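Side-chain contacts in rhino (Drosophila melanogaster, PDB 5XYV), which probably takes part in germline piRNA cluster specification, its chromoshadow domain binding the N-terminal domain of Deadlock: residues L27-T32 with I56-S61; V31-C36 with D40-N45. All blocks are in the same frame, centred on the assembly; numbering follows the deposited sequence.

Contact 1: L27-T32 with I56-S61; sequences LFMFVT and IKYFES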
loop_
_atom_site.group_PDB
_atom_site.type_symbol
_atom_site.label_atom_id
_atom_site.label_comp_id
_atom_site.label_asym_id
_atom_site.label_seq_id
_atom_site.Cartn_x
_atom_site.Cartn_y
_atom_site.Cartn_z
ATOM N N LEU B 27 -10.275 2.991 -4.100
ATOM C CA LEU B 27 -8.960 2.938 -4.710
ATOM C C LEU B 27 -9.075 2.225 -6.040
ATOM O O LEU B 27 -9.556 1.089 -6.111
ATOM C CB LEU B 27 -7.943 2.220 -3.804
ATOM C CG LEU B 27 -6.473 2.172 -4.241
ATOM C CD1 LEU B 27 -5.918 3.564 -4.505
ATOM C CD2 LEU B 27 -5.581 1.395 -3.232
ATOM N N PHE B 28 -8.625 2.894 -7.094
ATOM C CA PHE B 28 -8.618 2.290 -8.415
ATOM C C PHE B 28 -7.194 2.039 -8.849
ATOM O O PHE B 28 -6.295 2.828 -8.531
ATOM C CB PHE B 28 -9.337 3.181 -9.417
ATOM C CG PHE B 28 -10.805 3.175 -9.252
ATOM C CD1 PHE B 28 -11.575 2.246 -9.926
ATOM C CD2 PHE B 28 -11.430 4.098 -8.424
ATOM C CE1 PHE B 28 -12.945 2.228 -9.774
ATOM C CE2 PHE B 28 -12.803 4.083 -8.263
ATOM C CZ PHE B 28 -13.555 3.146 -8.935
ATOM N N MET B 29 -7.003 0.925 -9.549
ATOM C CA MET B 29 -5.723 0.559 -10.099
ATOM C C MET B 29 -5.803 0.634 -11.605
ATOM O O MET B 29 -6.819 0.257 -12.193
ATOM C CB MET B 29 -5.327 -0.851 -9.649
ATOM C CG MET B 29 -5.827 -1.223 -8.269
ATOM S SD MET B 29 -4.788 -0.514 -6.981
ATOM C CE MET B 29 -3.237 -1.358 -7.335
ATOM N N PHE B 30 -4.733 1.123 -12.218
ATOM C CA PHE B 30 -4.636 1.220 -13.661
ATOM C C PHE B 30 -3.710 0.129 -14.141
ATOM O O PHE B 30 -2.529 0.080 -13.773
ATOM C CB PHE B 30 -4.193 2.627 -14.052
ATOM C CG PHE B 30 -5.127 3.675 -13.518
ATOM C CD1 PHE B 30 -4.835 4.375 -12.355
ATOM C CD2 PHE B 30 -6.358 3.883 -14.121
ATOM C CE1 PHE B 30 -5.734 5.295 -11.847
ATOM C CE2 PHE B 30 -7.242 4.804 -13.614
ATOM C CZ PHE B 30 -6.929 5.508 -12.481
ATOM N N VAL B 31 -4.268 -0.780 -14.932
ATOM C CA VAL B 31 -3.606 -2.050 -15.188
ATOM C C VAL B 31 -3.593 -2.415 -16.654
ATOM O O VAL B 31 -4.382 -1.910 -17.453
ATOM C CB VAL B 31 -4.277 -3.249 -14.416
ATOM C CG1 VAL B 31 -4.240 -3.034 -12.907
ATOM C CG2 VAL B 31 -5.713 -3.527 -14.951
ATOM N N THR B 32 -2.680 -3.316 -16.983
ATOM C CA THR B 32 -2.639 -3.910 -18.311
ATOM C C THR B 32 -2.848 -5.420 -18.189
ATOM O O THR B 32 -2.596 -6.016 -17.133
ATOM C CB THR B 32 -1.326 -3.579 -19.026
ATOM O OG1 THR B 32 -0.236 -4.118 -18.275
ATOM C CG2 THR B 32 -1.160 -2.077 -19.113
ATOM N N ILE B 56 0.355 -6.380 -3.575
ATOM C CA ILE B 56 1.244 -6.113 -2.458
ATOM C C ILE B 56 2.632 -5.705 -2.961
ATOM O O ILE B 56 3.253 -4.785 -2.414
ATOM C CB ILE B 56 1.348 -7.340 -1.530
ATOM C CG1 ILE B 56 0.038 -7.538 -0.773
ATOM C CG2 ILE B 56 2.493 -7.204 -0.548
ATOM C CD1 ILE B 56 -0.034 -8.845 -0.023
ATOM N N LYS B 57 3.104 -6.353 -4.021
ATOM C CA LYS B 57 4.418 -6.007 -4.553
ATOM C C LYS B 57 4.412 -4.619 -5.173
ATOM O O LYS B 57 5.408 -3.911 -5.109
ATOM C CB LYS B 57 4.904 -7.049 -5.569
ATOM C CG LYS B 57 6.389 -7.387 -5.391
ATOM C CD LYS B 57 6.988 -8.161 -6.570
ATOM C CE LYS B 57 6.137 -9.371 -6.959
ATOM N NZ LYS B 57 6.030 -10.394 -5.870
ATOM N N TYR B 58 3.291 -4.234 -5.773
ATOM C CA TYR B 58 3.149 -2.882 -6.302
ATOM C C TYR B 58 3.228 -1.854 -5.188
ATOM O O TYR B 58 3.882 -0.835 -5.339
ATOM C CB TYR B 58 1.832 -2.708 -7.071
ATOM C CG TYR B 58 1.546 -1.249 -7.381
ATOM C CD1 TYR B 58 2.175 -0.609 -8.434
ATOM C CD2 TYR B 58 0.658 -0.511 -6.606
ATOM C CE1 TYR B 58 1.938 0.727 -8.708
ATOM C CE2 TYR B 58 0.417 0.818 -6.866
ATOM C CZ TYR B 58 1.054 1.432 -7.925
ATOM O OH TYR B 58 0.803 2.758 -8.199
ATOM N N PHE B 59 2.530 -2.106 -4.089
ATOM C CA PHE B 59 2.598 -1.193 -2.951
ATOM C C PHE B 59 4.023 -1.119 -2.369
ATOM O O PHE B 59 4.470 -0.051 -1.969
ATOM C CB PHE B 59 1.603 -1.594 -1.864
ATOM C CG PHE B 59 0.197 -1.194 -2.166
ATOM C CD1 PHE B 59 -0.119 0.144 -2.396
ATOM C CD2 PHE B 59 -0.819 -2.142 -2.203
ATOM C CE1 PHE B 59 -1.425 0.532 -2.684
ATOM C CE2 PHE B 59 -2.139 -1.766 -2.477
ATOM C CZ PHE B 59 -2.439 -0.426 -2.719
ATOM N N GLU B 60 4.727 -2.249 -2.343
ATOM C CA GLU B 60 6.109 -2.284 -1.863
ATOM C C GLU B 60 7.021 -1.401 -2.712
ATOM O O GLU B 60 7.985 -0.847 -2.203
ATOM C CB GLU B 60 6.655 -3.721 -1.847
ATOM C CG GLU B 60 6.205 -4.584 -0.685
ATOM C CD GLU B 60 6.775 -6.006 -0.762
ATOM O OE1 GLU B 60 8.007 -6.166 -0.585
ATOM O OE2 GLU B 60 5.998 -6.965 -1.003
ATOM N N SER B 61 6.711 -1.270 -4.002
ATOM C CA SER B 61 7.562 -0.522 -4.929
ATOM C C SER B 61 7.418 0.987 -4.719
ATOM O O SER B 61 8.290 1.766 -5.112
ATOM C CB SER B 61 7.222 -0.867 -6.385
ATOM O OG SER B 61 5.956 -0.338 -6.760
#
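In Leu27 a chi1 of -175° sets CG opposite the backbone N and beside the carbonyl carbon, and the isobutyl group leaves the strand toward helix 52-61, while Phe59 has CG anti to the carbonyl carbon (chi1 -78°) and extends its ring from the helix to meet it. Met29 bends at chi2 (-80°) and again at chi3, which turns CE toward the helix. Leu27 and Phe59 come from opposite directions, and Leu27 CD2 lies 3.7 Å from Phe59 CZ, in the plane of the ring and at its edge. The methyl thus meets the rim of the phenyl ring, which also stacks on Phe59 of the second Rhino subunit. Two residues along the strand, and one residue back on the helix, Met29 and Tyr58 slide past each other in opposite directions. The methionine methyl CE comes obliquely to within 4.1 Å of Tyr58 CD2; a long, unbranched side chain suits a place where the CA atoms of Met29 and Tyr58 are 10.2 Å apart. Tyr58 also packs on Thr52 of a Deadlock chain. Its carbonyl O takes a hydrogen bond of 2.6 Å from Ser61 OG, the serine hydroxyl folding back on its own helix. No hydrogen bond crosses between 27-32 and 56-61, as befits the packing of helix 52-61 on the three-stranded antiparallel sheet, as in chromoshadow domains, here beside the interface with the second Rhino subunit.

Contact 2: V31-C36 with D40-N45; sequences VTWKGC and DAVHIN
Val31 and Asp40 form an antiparallel hydrogen-bonded pair in the beta hairpin of strands 26-33 and 39-43, part of the curved sheet of the chromoshadow domain. The backbone bonds run both ways, Val31 N to Asp40 O at 2.8 Å and Asp40 N to Val31 O at 2.9 Å. Beyond this pair strand 26-33 leads into a type II turn from Trp33 to Cys36, where Gly35 adopts a positive phi (90°) that suits glycine, since a CB would be jammed against the preceding carbonyl O.

The polar side-chain link is made by indole and carboxylate. Trp33 NE1 gives its hydrogen to Asp40 OD1 at 2.8 Å, with the acceptor close to the indole plane but the N-H arriving from above the carboxylate plane, 37° out of it. Asp40 OD1 is also gripped by a salt bridge to Arg10 and a hydrogen bond from Gly7 N, so this oxygen of a buried residue has three partners, and the aspartate is likely to stay ionised. A phenylalanine here has no N-H, and would probably leave Asp40 OD1 without one of its donors and Val42 CG2 without its neighbour CZ2.

The apolar contacts close the same corner. Val31 CG2 sits 3.5 Å above the indole plane, over one face and toward its rim. Branched valines suit a strand, and Val42 CG2 lies 3.9 Å from Val31 CG2 and equally 3.9 Å from Trp33 CZ2, at the edge of the indole.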
loop_
_atom_site.group_PDB
_atom_site.type_symbol
_atom_site.label_atom_id
_atom_site.label_comp_id
_atom_site.label_asym_id
_atom_site.label_seq_id
_atom_site.Cartn_x
_atom_site.Cartn_y
_atom_site.Cartn_z
ATOM N N VAL B 31 -4.268 -0.780 -14.932
ATOM C CA VAL B 31 -3.606 -2.050 -15.188
ATOM C C VAL B 31 -3.593 -2.415 -16.654
ATOM O O VAL B 31 -4.382 -1.910 -17.453
ATOM C CB VAL B 31 -4.277 -3.249 -14.416
ATOM C CG1 VAL B 31 -4.240 -3.034 -12.907
ATOM C CG2 VAL B 31 -5.713 -3.527 -14.951
ATOM N N THR B 32 -2.680 -3.316 -16.983
ATOM C CA THR B 32 -2.639 -3.910 -18.311
ATOM C C THR B 32 -2.848 -5.420 -18.189
ATOM O O THR B 32 -2.596 -6.016 -17.133
ATOM C CB THR B 32 -1.326 -3.579 -19.026
ATOM O OG1 THR B 32 -0.236 -4.118 -18.275
ATOM C CG2 THR B 32 -1.160 -2.077 -19.113
ATOM N N TRP B 33 -3.332 -6.036 -19.254
ATOM C CA TRP B 33 -3.564 -7.472 -19.238
ATOM C C TRP B 33 -2.623 -8.133 -20.223
ATOM O O TRP B 33 -2.210 -7.499 -21.193
ATOM C CB TRP B 33 -5.020 -7.791 -19.586
ATOM C CG TRP B 33 -5.980 -6.980 -18.808
ATOM C CD1 TRP B 33 -6.581 -5.822 -19.194
ATOM C CD2 TRP B 33 -6.460 -7.264 -17.490
ATOM N NE1 TRP B 33 -7.405 -5.363 -18.194
ATOM C CE2 TRP B 33 -7.351 -6.236 -17.136
ATOM C CE3 TRP B 33 -6.218 -8.291 -16.571
ATOM C CZ2 TRP B 33 -8.006 -6.202 -15.895
ATOM C CZ3 TRP B 33 -6.855 -8.257 -15.351
ATOM C CH2 TRP B 33 -7.744 -7.224 -15.021
ATOM N N LYS B 34 -2.320 -9.408 -19.996
ATOM C CA LYS B 34 -1.465 -10.143 -20.915
ATOM C C LYS B 34 -2.146 -10.370 -22.253
ATOM O O LYS B 34 -3.291 -10.846 -22.308
ATOM C CB LYS B 34 -1.047 -11.478 -20.309
ATOM C CG LYS B 34 -0.086 -11.335 -19.132
ATOM C CD LYS B 34 0.246 -12.675 -18.499
ATOM C CE LYS B 34 1.172 -12.489 -17.314
ATOM N NZ LYS B 34 1.446 -13.779 -16.618
ATOM N N GLY B 35 -1.443 -10.015 -23.327
ATOM C CA GLY B 35 -1.945 -10.252 -24.667
ATOM C C GLY B 35 -2.765 -9.090 -25.183
ATOM O O GLY B 35 -3.184 -9.071 -26.347
ATOM N N CYS B 36 -2.988 -8.112 -24.310
ATOM C CA CYS B 36 -3.777 -6.938 -24.644
ATOM C C CYS B 36 -3.005 -5.651 -24.421
ATOM O O CYS B 36 -2.217 -5.550 -23.490
ATOM C CB CYS B 36 -5.069 -6.918 -23.825
ATOM S SG CYS B 36 -6.103 -5.453 -24.077
ATOM N N ASP B 40 -6.638 -0.322 -18.269
ATOM C CA ASP B 40 -7.953 -0.278 -17.632
ATOM C C ASP B 40 -7.905 0.240 -16.198
ATOM O O ASP B 40 -6.953 -0.035 -15.460
ATOM C CB ASP B 40 -8.588 -1.666 -17.630
ATOM C CG ASP B 40 -8.906 -2.160 -19.009
ATOM O OD1 ASP B 40 -9.073 -3.382 -19.171
ATOM O OD2 ASP B 40 -8.995 -1.332 -19.930
ATOM N N ALA B 41 -8.942 0.970 -15.800
ATOM C CA ALA B 41 -9.137 1.272 -14.395
ATOM C C ALA B 41 -9.963 0.140 -13.806
ATOM O O ALA B 41 -11.038 -0.195 -14.318
ATOM C CB ALA B 41 -9.824 2.595 -14.190
ATOM N N VAL B 42 -9.458 -0.429 -12.721
ATOM C CA VAL B 42 -10.063 -1.564 -12.061
ATOM C C VAL B 42 -10.162 -1.229 -10.590
ATOM O O VAL B 42 -9.171 -0.811 -9.994
ATOM C CB VAL B 42 -9.213 -2.821 -12.282
ATOM C CG1 VAL B 42 -9.498 -3.872 -11.219
ATOM C CG2 VAL B 42 -9.429 -3.349 -13.695
ATOM N N HIS B 43 -11.339 -1.379 -9.995
ATOM C CA HIS B 43 -11.451 -1.126 -8.557
ATOM C C HIS B 43 -10.634 -2.169 -7.814
ATOM O O HIS B 43 -10.569 -3.313 -8.271
ATOM C CB HIS B 43 -12.902 -1.146 -8.088
ATOM C CG HIS B 43 -13.075 -0.670 -6.687
ATOM N ND1 HIS B 43 -12.948 -1.504 -5.590
ATOM C CD2 HIS B 43 -13.325 0.560 -6.183
ATOM C CE1 HIS B 43 -13.147 -0.814 -4.488
ATOM N NE2 HIS B 43 -13.370 0.452 -4.819
ATOM N N ILE B 44 -10.000 -1.787 -6.694
ATOM C CA ILE B 44 -9.050 -2.689 -6.041
ATOM C C ILE B 44 -9.777 -3.928 -5.564
ATOM O O ILE B 44 -9.190 -5.012 -5.500
ATOM C CB ILE B 44 -8.289 -2.029 -4.840
ATOM C CG1 ILE B 44 -7.202 -2.975 -4.317
ATOM C CG2 ILE B 44 -9.224 -1.655 -3.688
ATOM C CD1 ILE B 44 -6.305 -2.357 -3.317
ATOM N N ASN B 45 -11.060 -3.782 -5.239
ATOM C CA ASN B 45 -11.845 -4.933 -4.805
ATOM C C ASN B 45 -11.985 -5.985 -5.897
ATOM O O ASN B 45 -12.220 -7.153 -5.607
ATOM C CB ASN B 45 -13.235 -4.500 -4.328
ATOM C CG ASN B 45 -13.197 -3.761 -2.996
ATOM O OD1 ASN B 45 -12.257 -3.901 -2.219
ATOM N ND2 ASN B 45 -14.228 -2.968 -2.733
#

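How the contacts relate
Both contacts are buried and both start from strand 26-33, sharing Val31 and Thr32, with centres about 10 Å apart. Contact 1 joins the sheet to helix 52-61 through apolar side chains alone, beside the second Rhino subunit. Contact 2 lies within the sheet, so backbone bonds lead, and a buried carboxylate is satisfied with help from the N-terminal residues Gly7 and Arg10. The two are knit together by neighbouring strand pairing: Met29 O lies 2.8 Å from Val42 N, a probable hydrogen bond. Deadlock chains meet both regions: His18 ND1 of one Deadlock chain takes a hydrogen bond from Ala41 N.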